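Local coordinates for protein copper chaperone PCu(A)C (Methylosinus trichosporium OB3b, PDB 6P1F) that probably serves as a copper chaperone, its PCu(A)C domain binding copper through a histidine brace, at residues I8-P13 / L27-V32; A47-V52 / V84-I89. All blocks are in the same frame, centred on the assembly; numbering follows the deposited sequence.

Contact 1. Residues I8-P13 / L27-V32; sequences IKIEHP and LYMLVV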
ATOM      1  N   ILE A   8       8.696 -10.667  -5.207  1.00 13.02           N
ATOM      2  CA  ILE A   8       7.580  -9.764  -4.929  1.00 13.01           C
ATOM      3  C   ILE A   8       7.365  -8.781  -6.059  1.00 15.60           C
ATOM      4  O   ILE A   8       8.327  -8.226  -6.594  1.00 17.48           O
ATOM      5  CB  ILE A   8       7.844  -8.960  -3.638  1.00 18.59           C
ATOM      6  CG1 ILE A   8       7.843  -9.896  -2.441  1.00 16.29           C
ATOM      7  CG2 ILE A   8       6.842  -7.837  -3.463  1.00 18.70           C
ATOM      8  CD1 ILE A   8       6.486 -10.504  -2.164  1.00 17.99           C
ATOM      9  N   LYS A   9       6.097  -8.585  -6.452  1.00 14.20           N
ATOM     10  CA  LYS A   9       5.765  -7.523  -7.387  1.00 14.47           C
ATOM     11  C   LYS A   9       4.746  -6.649  -6.750  1.00 15.55           C
ATOM     12  O   LYS A   9       3.880  -7.132  -6.036  1.00 16.83           O
ATOM     13  CB  LYS A   9       5.190  -8.059  -8.714  1.00 16.45           C
ATOM     14  CG  LYS A   9       6.272  -8.674  -9.583  1.00 18.71           C
ATOM     15  CD  LYS A   9       5.804  -8.825 -11.046  1.00 29.31           C
ATOM     16  CE  LYS A   9       6.989  -9.212 -11.932  1.00 35.25           C
ATOM     17  NZ  LYS A   9       6.693  -9.056 -13.395  1.00 39.78           N
ATOM     18  N   ILE A  10       4.813  -5.362  -7.042  1.00 13.69           N
ATOM     19  CA  ILE A  10       3.789  -4.427  -6.586  1.00 15.03           C
ATOM     20  C   ILE A  10       3.272  -3.746  -7.840  1.00 15.79           C
ATOM     21  O   ILE A  10       4.048  -3.147  -8.577  1.00 18.80           O
ATOM     22  CB  ILE A  10       4.353  -3.393  -5.593  1.00 18.14           C
ATOM     23  CG1 ILE A  10       4.987  -4.089  -4.362  1.00 18.56           C
ATOM     24  CG2 ILE A  10       3.253  -2.417  -5.153  1.00 18.93           C
ATOM     25  CD1 ILE A  10       6.534  -4.272  -4.456  1.00 24.59           C
ATOM     26  N   GLU A  11       1.967  -3.841  -8.090  1.00 13.89           N
ATOM     27  CA  GLU A  11       1.410  -3.312  -9.341  1.00 16.20           C
ATOM     28  C   GLU A  11       0.536  -2.111  -9.070  1.00 16.84           C
ATOM     29  O   GLU A  11      -0.347  -2.171  -8.212  1.00 17.28           O
ATOM     30  CB  GLU A  11       0.567  -4.375 -10.058  1.00 18.93           C
ATOM     31  CG  GLU A  11       1.306  -5.689 -10.318  1.00 21.71           C
ATOM     32  CD  GLU A  11       2.204  -5.659 -11.551  1.00 27.18           C
ATOM     33  OE1 GLU A  11       2.301  -4.610 -12.247  1.00 23.27           O
ATOM     34  OE2 GLU A  11       2.806  -6.722 -11.826  1.00 26.51           O
ATOM     35  N   HIS A  12       0.773  -1.054  -9.838  1.00 16.27           N
ATOM     36  CA  HIS A  12      -0.071   0.153  -9.888  1.00 20.35           C
ATOM     37  C   HIS A  12      -0.514   0.703  -8.521  1.00 16.11           C
ATOM     38  O   HIS A  12      -1.709   0.896  -8.275  1.00 20.52           O
ATOM     39  CB  HIS A  12      -1.307  -0.113 -10.759  1.00 21.87           C
ATOM     40  CG  HIS A  12      -0.970  -0.441 -12.181  1.00 39.92           C
ATOM     41  ND1 HIS A  12      -1.123   0.462 -13.216  1.00 54.49           N
ATOM     42  CD2 HIS A  12      -0.465  -1.565 -12.740  1.00 38.48           C
ATOM     43  CE1 HIS A  12      -0.749  -0.101 -14.349  1.00 47.46           C
ATOM     44  NE2 HIS A  12      -0.345  -1.333 -14.089  1.00 41.70           N
ATOM     45  N   PRO A  13       0.444   0.950  -7.627  1.00 15.98           N
ATOM     46  CA  PRO A  13       0.049   1.565  -6.351  1.00 17.38           C
ATOM     47  C   PRO A  13      -0.526   2.955  -6.554  1.00 16.93           C
ATOM     48  O   PRO A  13       0.010   3.789  -7.312  1.00 17.42           O
ATOM     49  CB  PRO A  13       1.357   1.614  -5.560  1.00 16.52           C
ATOM     50  CG  PRO A  13       2.466   1.645  -6.653  1.00 14.88           C
ATOM     51  CD  PRO A  13       1.911   0.778  -7.736  1.00 14.04           C
ATOM     52  N   LEU A  27      -4.762   3.803   0.507  1.00 15.20           N
ATOM     53  CA  LEU A  27      -3.829   3.429  -0.538  1.00 13.97           C
ATOM     54  C   LEU A  27      -4.199   2.031  -1.045  1.00 15.51           C
ATOM     55  O   LEU A  27      -4.635   1.185  -0.289  1.00 15.34           O
ATOM     56  CB  LEU A  27      -2.399   3.456  -0.008  1.00 15.47           C
ATOM     57  CG  LEU A  27      -1.303   2.996  -0.977  1.00 19.21           C
ATOM     58  CD1 LEU A  27      -0.025   3.845  -0.853  1.00 26.83           C
ATOM     59  CD2 LEU A  27      -1.040   1.532  -0.780  1.00 20.88           C
ATOM     60  N   TYR A  28      -4.035   1.804  -2.353  1.00 13.81           N
ATOM     61  CA  TYR A  28      -4.391   0.545  -2.955  1.00 13.74           C
ATOM     62  C   TYR A  28      -3.283   0.057  -3.862  1.00 16.33           C
ATOM     63  O   TYR A  28      -2.778   0.824  -4.658  1.00 15.43           O
ATOM     64  CB  TYR A  28      -5.673   0.689  -3.778  1.00 14.02           C
ATOM     65  CG  TYR A  28      -6.758   1.461  -3.077  1.00 14.19           C
ATOM     66  CD1 TYR A  28      -7.615   0.828  -2.174  1.00 15.92           C
ATOM     67  CD2 TYR A  28      -6.906   2.819  -3.304  1.00 15.04           C
ATOM     68  CE1 TYR A  28      -8.618   1.553  -1.544  1.00 18.06           C
ATOM     69  CE2 TYR A  28      -7.901   3.541  -2.694  1.00 17.13           C
ATOM     70  CZ  TYR A  28      -8.759   2.889  -1.810  1.00 21.85           C
ATOM     71  OH  TYR A  28      -9.771   3.566  -1.168  1.00 18.64           O
ATOM     72  N   MET A  29      -2.865  -1.186  -3.704  1.00 16.08           N
ATOM     73  CA  MET A  29      -1.853  -1.736  -4.592  1.00 16.72           C
ATOM     74  C   MET A  29      -2.062  -3.224  -4.706  1.00 18.35           C
ATOM     75  O   MET A  29      -2.512  -3.865  -3.761  1.00 19.63           O
ATOM     76  CB  MET A  29      -0.444  -1.455  -4.060  1.00 16.42           C
ATOM     77  CG  MET A  29      -0.218  -1.974  -2.629  1.00 17.79           C
ATOM     78  SD  MET A  29       1.394  -1.381  -1.994  1.00 22.15           S
ATOM     79  CE  MET A  29       1.305  -1.946  -0.278  1.00 18.59           C
ATOM     80  N   LEU A  30      -1.712  -3.780  -5.856  1.00 15.01           N
ATOM     81  CA  LEU A  30      -1.737  -5.225  -6.028  1.00 14.04           C
ATOM     82  C   LEU A  30      -0.397  -5.764  -5.594  1.00 17.31           C
ATOM     83  O   LEU A  30       0.631  -5.349  -6.142  1.00 18.20           O
ATOM     84  CB  LEU A  30      -2.026  -5.547  -7.506  1.00 18.09           C
ATOM     85  CG  LEU A  30      -1.795  -6.980  -7.993  1.00 21.15           C
ATOM     86  CD1 LEU A  30      -2.555  -7.983  -7.155  1.00 23.22           C
ATOM     87  CD2 LEU A  30      -2.292  -7.023  -9.433  1.00 25.00           C
ATOM     88  N   VAL A  31      -0.384  -6.624  -4.576  1.00 13.45           N
ATOM     89  CA  VAL A  31       0.879  -7.199  -4.110  1.00 14.01           C
ATOM     90  C   VAL A  31       0.926  -8.664  -4.491  1.00 18.19           C
ATOM     91  O   VAL A  31      -0.009  -9.419  -4.210  1.00 17.62           O
ATOM     92  CB  VAL A  31       1.006  -7.074  -2.584  1.00 15.36           C
ATOM     93  CG1 VAL A  31       2.344  -7.662  -2.104  1.00 17.27           C
ATOM     94  CG2 VAL A  31       0.872  -5.616  -2.148  1.00 19.15           C
ATOM     95  N   VAL A  32       2.008  -9.090  -5.121  1.00 14.03           N
ATOM     96  CA  VAL A  32       2.061 -10.464  -5.582  1.00 15.53           C
ATOM     97  C   VAL A  32       3.302 -11.139  -5.026  1.00 15.27           C
ATOM     98  O   VAL A  32       4.397 -10.591  -5.103  1.00 17.32           O
ATOM     99  CB  VAL A  32       2.086 -10.549  -7.130  1.00 16.66           C
ATOM    100  CG1 VAL A  32       2.275 -11.969  -7.558  1.00 18.84           C
ATOM    101  CG2 VAL A  32       0.792  -9.966  -7.740  1.00 17.82           C
TER
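Lys9 to Glu11 pair with Leu30 to Val32 in the antiparallel beta hairpin formed by strands 8-16 and 24-33, part of the beta-sheet framework of the PCu(A)C domain. Four backbone bonds set the register: Lys9 N to Val32 O (3.0 Å) and Val32 N to Lys9 O (2.9 Å) close one ring, Glu11 N to Leu30 O (2.8 Å) and a longer Leu30 N to Glu11 O (3.2 Å) the next, with Ile10 and Val31 as the non-hydrogen-bonded pair between them.

The face carrying Ile10 and Val31 is buried and apolar. Ile10 and Met29 run side by side, CG2 of Ile10 meeting SD of Met29 at 3.8 Å. Met29 CG stands between the backbone N and the carbonyl carbon (chi1 56°), and the unbranched thioether then runs extended into the core, where Leu103 of strand 98-105 and Leu41 of strand 39-45 also touch it. Pro13, which has no N-H for the ladder, packs its CB on CB of Met29 (3.9 Å), and its CA lies 3.4 Å from Tyr28 O in a CA-H...O contact.

On the other face, Leu30 lies alongside Glu11, its CD2 against the methylene CG at 3.9 Å. The Glu11 chain bends at chi2 (-81°), turning CD aside, and its end leads away from Leu30. Its OE2 comes close to Glu2 OE1, which forms a salt bridge with Lys9 NZ; the lysine probably offsets part of the repulsion between the acids. His1 and His12 bind copper in the metal-loaded protein; here, metal-free, their backbone bond ties them together, while the hairpin fixes the strand carrying His12.

Contact 2. Residues A47-V52 / V84-I89; sequences ADFRSV and VELVDI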
ATOM      1  N   ALA A  47       8.152   9.834   5.067  1.00 27.05           N
ATOM      2  CA  ALA A  47       8.167  11.035   5.879  1.00 35.55           C
ATOM      3  C   ALA A  47       6.808  11.732   5.789  1.00 33.67           C
ATOM      4  O   ALA A  47       6.581  12.734   6.464  1.00 45.57           O
ATOM      5  CB  ALA A  47       9.289  11.970   5.428  1.00 39.04           C
ATOM      6  N   ASP A  48       5.915  11.203   4.954  1.00 25.49           N
ATOM      7  CA  ASP A  48       4.618  11.828   4.712  1.00 26.41           C
ATOM      8  C   ASP A  48       3.608  11.475   5.793  1.00 24.92           C
ATOM      9  O   ASP A  48       2.663  12.220   5.996  1.00 21.76           O
ATOM     10  CB  ASP A  48       4.029  11.423   3.345  1.00 28.92           C
ATOM     11  CG  ASP A  48       4.796  12.004   2.160  1.00 40.41           C
ATOM     12  OD1 ASP A  48       5.672  12.862   2.369  1.00 33.70           O
ATOM     13  OD2 ASP A  48       4.503  11.608   1.010  1.00 33.75           O
ATOM     14  N   PHE A  49       3.792  10.340   6.466  1.00 20.97           N
ATOM     15  CA  PHE A  49       2.771   9.863   7.408  1.00 18.29           C
ATOM     16  C   PHE A  49       3.384   9.002   8.490  1.00 18.95           C
ATOM     17  O   PHE A  49       4.503   8.486   8.371  1.00 20.31           O
ATOM     18  CB  PHE A  49       1.648   9.096   6.663  1.00 18.98           C
ATOM     19  CG  PHE A  49       2.143   8.058   5.698  1.00 20.51           C
ATOM     20  CD1 PHE A  49       2.445   6.773   6.110  1.00 21.21           C
ATOM     21  CD2 PHE A  49       2.294   8.374   4.345  1.00 23.24           C
ATOM     22  CE1 PHE A  49       2.914   5.805   5.207  1.00 22.63           C
ATOM     23  CE2 PHE A  49       2.754   7.407   3.437  1.00 26.05           C
ATOM     24  CZ  PHE A  49       3.077   6.126   3.893  1.00 22.11           C
ATOM     25  N   ARG A  50       2.671   8.869   9.599  1.00 15.94           N
ATOM     26  CA  ARG A  50       3.222   8.155  10.742  1.00 17.69           C
ATOM     27  C   ARG A  50       3.218   6.652  10.563  1.00 23.92           C
ATOM     28  O   ARG A  50       4.188   5.967  10.883  1.00 21.53           O
ATOM     29  CB  ARG A  50       2.424   8.505  12.012  1.00 18.73           C
ATOM     30  CG  ARG A  50       3.074   7.951  13.308  1.00 24.39           C
ATOM     31  CD  ARG A  50       2.075   7.777  14.486  1.00 25.34           C
ATOM     32  NE  ARG A  50       1.376   9.007  14.855  1.00 32.52           N
ATOM     33  CZ  ARG A  50       1.832   9.914  15.727  1.00 37.84           C
ATOM     34  NH1 ARG A  50       2.995   9.744  16.347  1.00 24.82           N
ATOM     35  NH2 ARG A  50       1.122  11.002  15.987  1.00 33.15           N
ATOM     36  N   SER A  51       2.102   6.103  10.114  1.00 20.36           N
ATOM     37  CA  SER A  51       2.007   4.662  10.123  1.00 22.45           C
ATOM     38  C   SER A  51       0.970   4.199   9.144  1.00 19.67           C
ATOM     39  O   SER A  51       0.313   5.019   8.500  1.00 18.82           O
ATOM     40  CB  SER A  51       1.670   4.148  11.523  1.00 34.05           C
ATOM     41  OG  SER A  51       0.461   4.718  11.970  1.00 36.57           O
ATOM     42  N   VAL A  52       0.885   2.882   9.009  1.00 18.42           N
ATOM     43  CA  VAL A  52      -0.120   2.280   8.146  1.00 17.12           C
ATOM     44  C   VAL A  52      -0.870   1.189   8.870  1.00 21.47           C
ATOM     45  O   VAL A  52      -0.377   0.568   9.838  1.00 22.20           O
ATOM     46  CB  VAL A  52       0.487   1.684   6.861  1.00 17.71           C
ATOM     47  CG1 VAL A  52       1.273   2.750   6.074  1.00 18.24           C
ATOM     48  CG2 VAL A  52       1.357   0.490   7.190  1.00 23.11           C
ATOM     49  N   VAL A  84      -4.961  -0.190   2.274  1.00 13.55           N
ATOM     50  CA  VAL A  84      -4.091   0.313   3.307  1.00 16.13           C
ATOM     51  C   VAL A  84      -4.592   1.663   3.790  1.00 19.25           C
ATOM     52  O   VAL A  84      -4.877   2.524   2.974  1.00 21.90           O
ATOM     53  CB  VAL A  84      -2.670   0.492   2.773  1.00 16.92           C
ATOM     54  CG1 VAL A  84      -1.716   0.852   3.915  1.00 20.29           C
ATOM     55  CG2 VAL A  84      -2.222  -0.751   2.027  1.00 18.42           C
ATOM     56  N   GLU A  85      -4.695   1.865   5.098  1.00 15.41           N
ATOM     57  CA  GLU A  85      -4.963   3.206   5.595  1.00 15.33           C
ATOM     58  C   GLU A  85      -3.648   3.875   5.965  1.00 17.76           C
ATOM     59  O   GLU A  85      -2.842   3.298   6.684  1.00 18.12           O
ATOM     60  CB  GLU A  85      -5.895   3.175   6.807  1.00 21.40           C
ATOM     61  CG  GLU A  85      -7.340   3.035   6.422  1.00 32.08           C
ATOM     62  CD  GLU A  85      -8.220   3.963   7.221  1.00 49.11           C
ATOM     63  OE1 GLU A  85      -8.619   3.556   8.329  1.00 50.00           O
ATOM     64  OE2 GLU A  85      -8.490   5.095   6.745  1.00 51.54           O
ATOM     65  N   LEU A  86      -3.410   5.060   5.409  1.00 16.84           N
ATOM     66  CA  LEU A  86      -2.265   5.902   5.781  1.00 18.31           C
ATOM     67  C   LEU A  86      -2.712   6.804   6.905  1.00 19.77           C
ATOM     68  O   LEU A  86      -3.698   7.523   6.762  1.00 22.82           O
ATOM     69  CB  LEU A  86      -1.800   6.742   4.590  1.00 19.41           C
ATOM     70  CG  LEU A  86      -1.572   5.926   3.316  1.00 22.37           C
ATOM     71  CD1 LEU A  86      -1.120   6.849   2.155  1.00 21.69           C
ATOM     72  CD2 LEU A  86      -0.592   4.789   3.556  1.00 20.82           C
ATOM     73  N   VAL A  87      -2.007   6.739   8.024  1.00 16.91           N
ATOM     74  CA  VAL A  87      -2.453   7.335   9.268  1.00 17.47           C
ATOM     75  C   VAL A  87      -1.554   8.498   9.664  1.00 19.14           C
ATOM     76  O   VAL A  87      -0.326   8.351   9.634  1.00 18.17           O
ATOM     77  CB  VAL A  87      -2.436   6.270  10.391  1.00 20.61           C
ATOM     78  CG1 VAL A  87      -2.853   6.876  11.747  1.00 24.19           C
ATOM     79  CG2 VAL A  87      -3.335   5.089  10.013  1.00 22.94           C
ATOM     80  N   ASP A  88      -2.170   9.601  10.082  1.00 17.72           N
ATOM     81  CA  ASP A  88      -1.455  10.812  10.525  1.00 18.46           C
ATOM     82  C   ASP A  88      -0.546  11.339   9.432  1.00 18.11           C
ATOM     83  O   ASP A  88       0.659  11.472   9.593  1.00 21.74           O
ATOM     84  CB  ASP A  88      -0.682  10.545  11.830  1.00 17.69           C
ATOM     85  CG  ASP A  88      -1.608  10.220  12.997  1.00 26.34           C
ATOM     86  OD1 ASP A  88      -2.818  10.543  12.932  1.00 23.01           O
ATOM     87  OD2 ASP A  88      -1.128   9.653  13.991  1.00 30.65           O
ATOM     88  N   ILE A  89      -1.180  11.687   8.318  1.00 19.17           N
ATOM     89  CA  ILE A  89      -0.504  12.288   7.190  1.00 20.74           C
ATOM     90  C   ILE A  89      -0.066  13.709   7.524  1.00 23.24           C
ATOM     91  O   ILE A  89      -0.890  14.527   7.937  1.00 24.71           O
ATOM     92  CB  ILE A  89      -1.411  12.276   5.969  1.00 20.64           C
ATOM     93  CG1 ILE A  89      -1.705  10.831   5.518  1.00 19.13           C
ATOM     94  CG2 ILE A  89      -0.814  13.105   4.847  1.00 21.24           C
ATOM     95  CD1 ILE A  89      -2.906  10.754   4.553  1.00 19.80           C
TER
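Phe49 and Arg50 meet Val87 to Ile89 where strands 49-55 and 73-89 pair antiparallel in the PCu(A)C domain, with a classic beta bulge in which Arg50 and Ser51 both face Val87. Just before it, Asp48 O receives a CA-H...O contact from Ile89 CA at 3.4 Å.

Phe49 turns into the core. Its CG sits between the backbone N and the carbonyl carbon (chi1 49°), and Leu86 CD2 lies over one ring face, 4.1 Å from the centroid and shifted toward the rim, a CH-pi contact. Val44 and Met101 also touch this large, flat side chain, which suits a place surrounded by hydrocarbon.

At Arg50 the chain turns a corner. The amide N approaches both Val87 O, weakly, and Asp88 O, in a bent bond whose donor stands above the carbonyl plane. The long arginine reaches back alongside Asp88, which itself has a left-handed backbone conformation at its own corner. In their salt bridge Arg50 NE gives a nearly straight bond of 2.7 Å (168°) to the anti lone pair of Asp88 OD2, which lies almost in the guanidinium plane, whereas the carboxylate plane is turned 77° from it. The charged pair joins the two corners, with Arg50 exposed and Asp88 partly so.

Ser51 is small enough to lie against Val87, its OG 3.6 Å from Val87 CB. The regular ladder resumes here: Ser51 O accepts Val87 N at 2.9 Å, while the return bond from Ser51 N is weak. Val52 then points inward, and the branched valine touches two apolar neighbours, its CB lying against Val84 CG1 and its CG1 reaching Leu86 CD2 at 3.7 Å.

How the contacts relate
From the N terminus, the chain runs out along 8-13 and returns along 27-32, so contact 1 closes a short hairpin with 13 residues between its segments. Strand 39-45 follows before contact 2 opens at 47-52; it closes at 84-89 after a longer excursion of 31 residues that includes strand 67-69. The contacts therefore stand in series, neither nested nor crossed. Their centres lie about 17 Å apart on opposite sides of the chain's centre, yet strands 24-33 and 73-89 are neighbours in one sheet. There Leu27 N probably bonds to Val84 O (2.8 Å), tying the hairpin that carries His12 to the strand that carries Glu85, a zinc ligand in another structure of this protein.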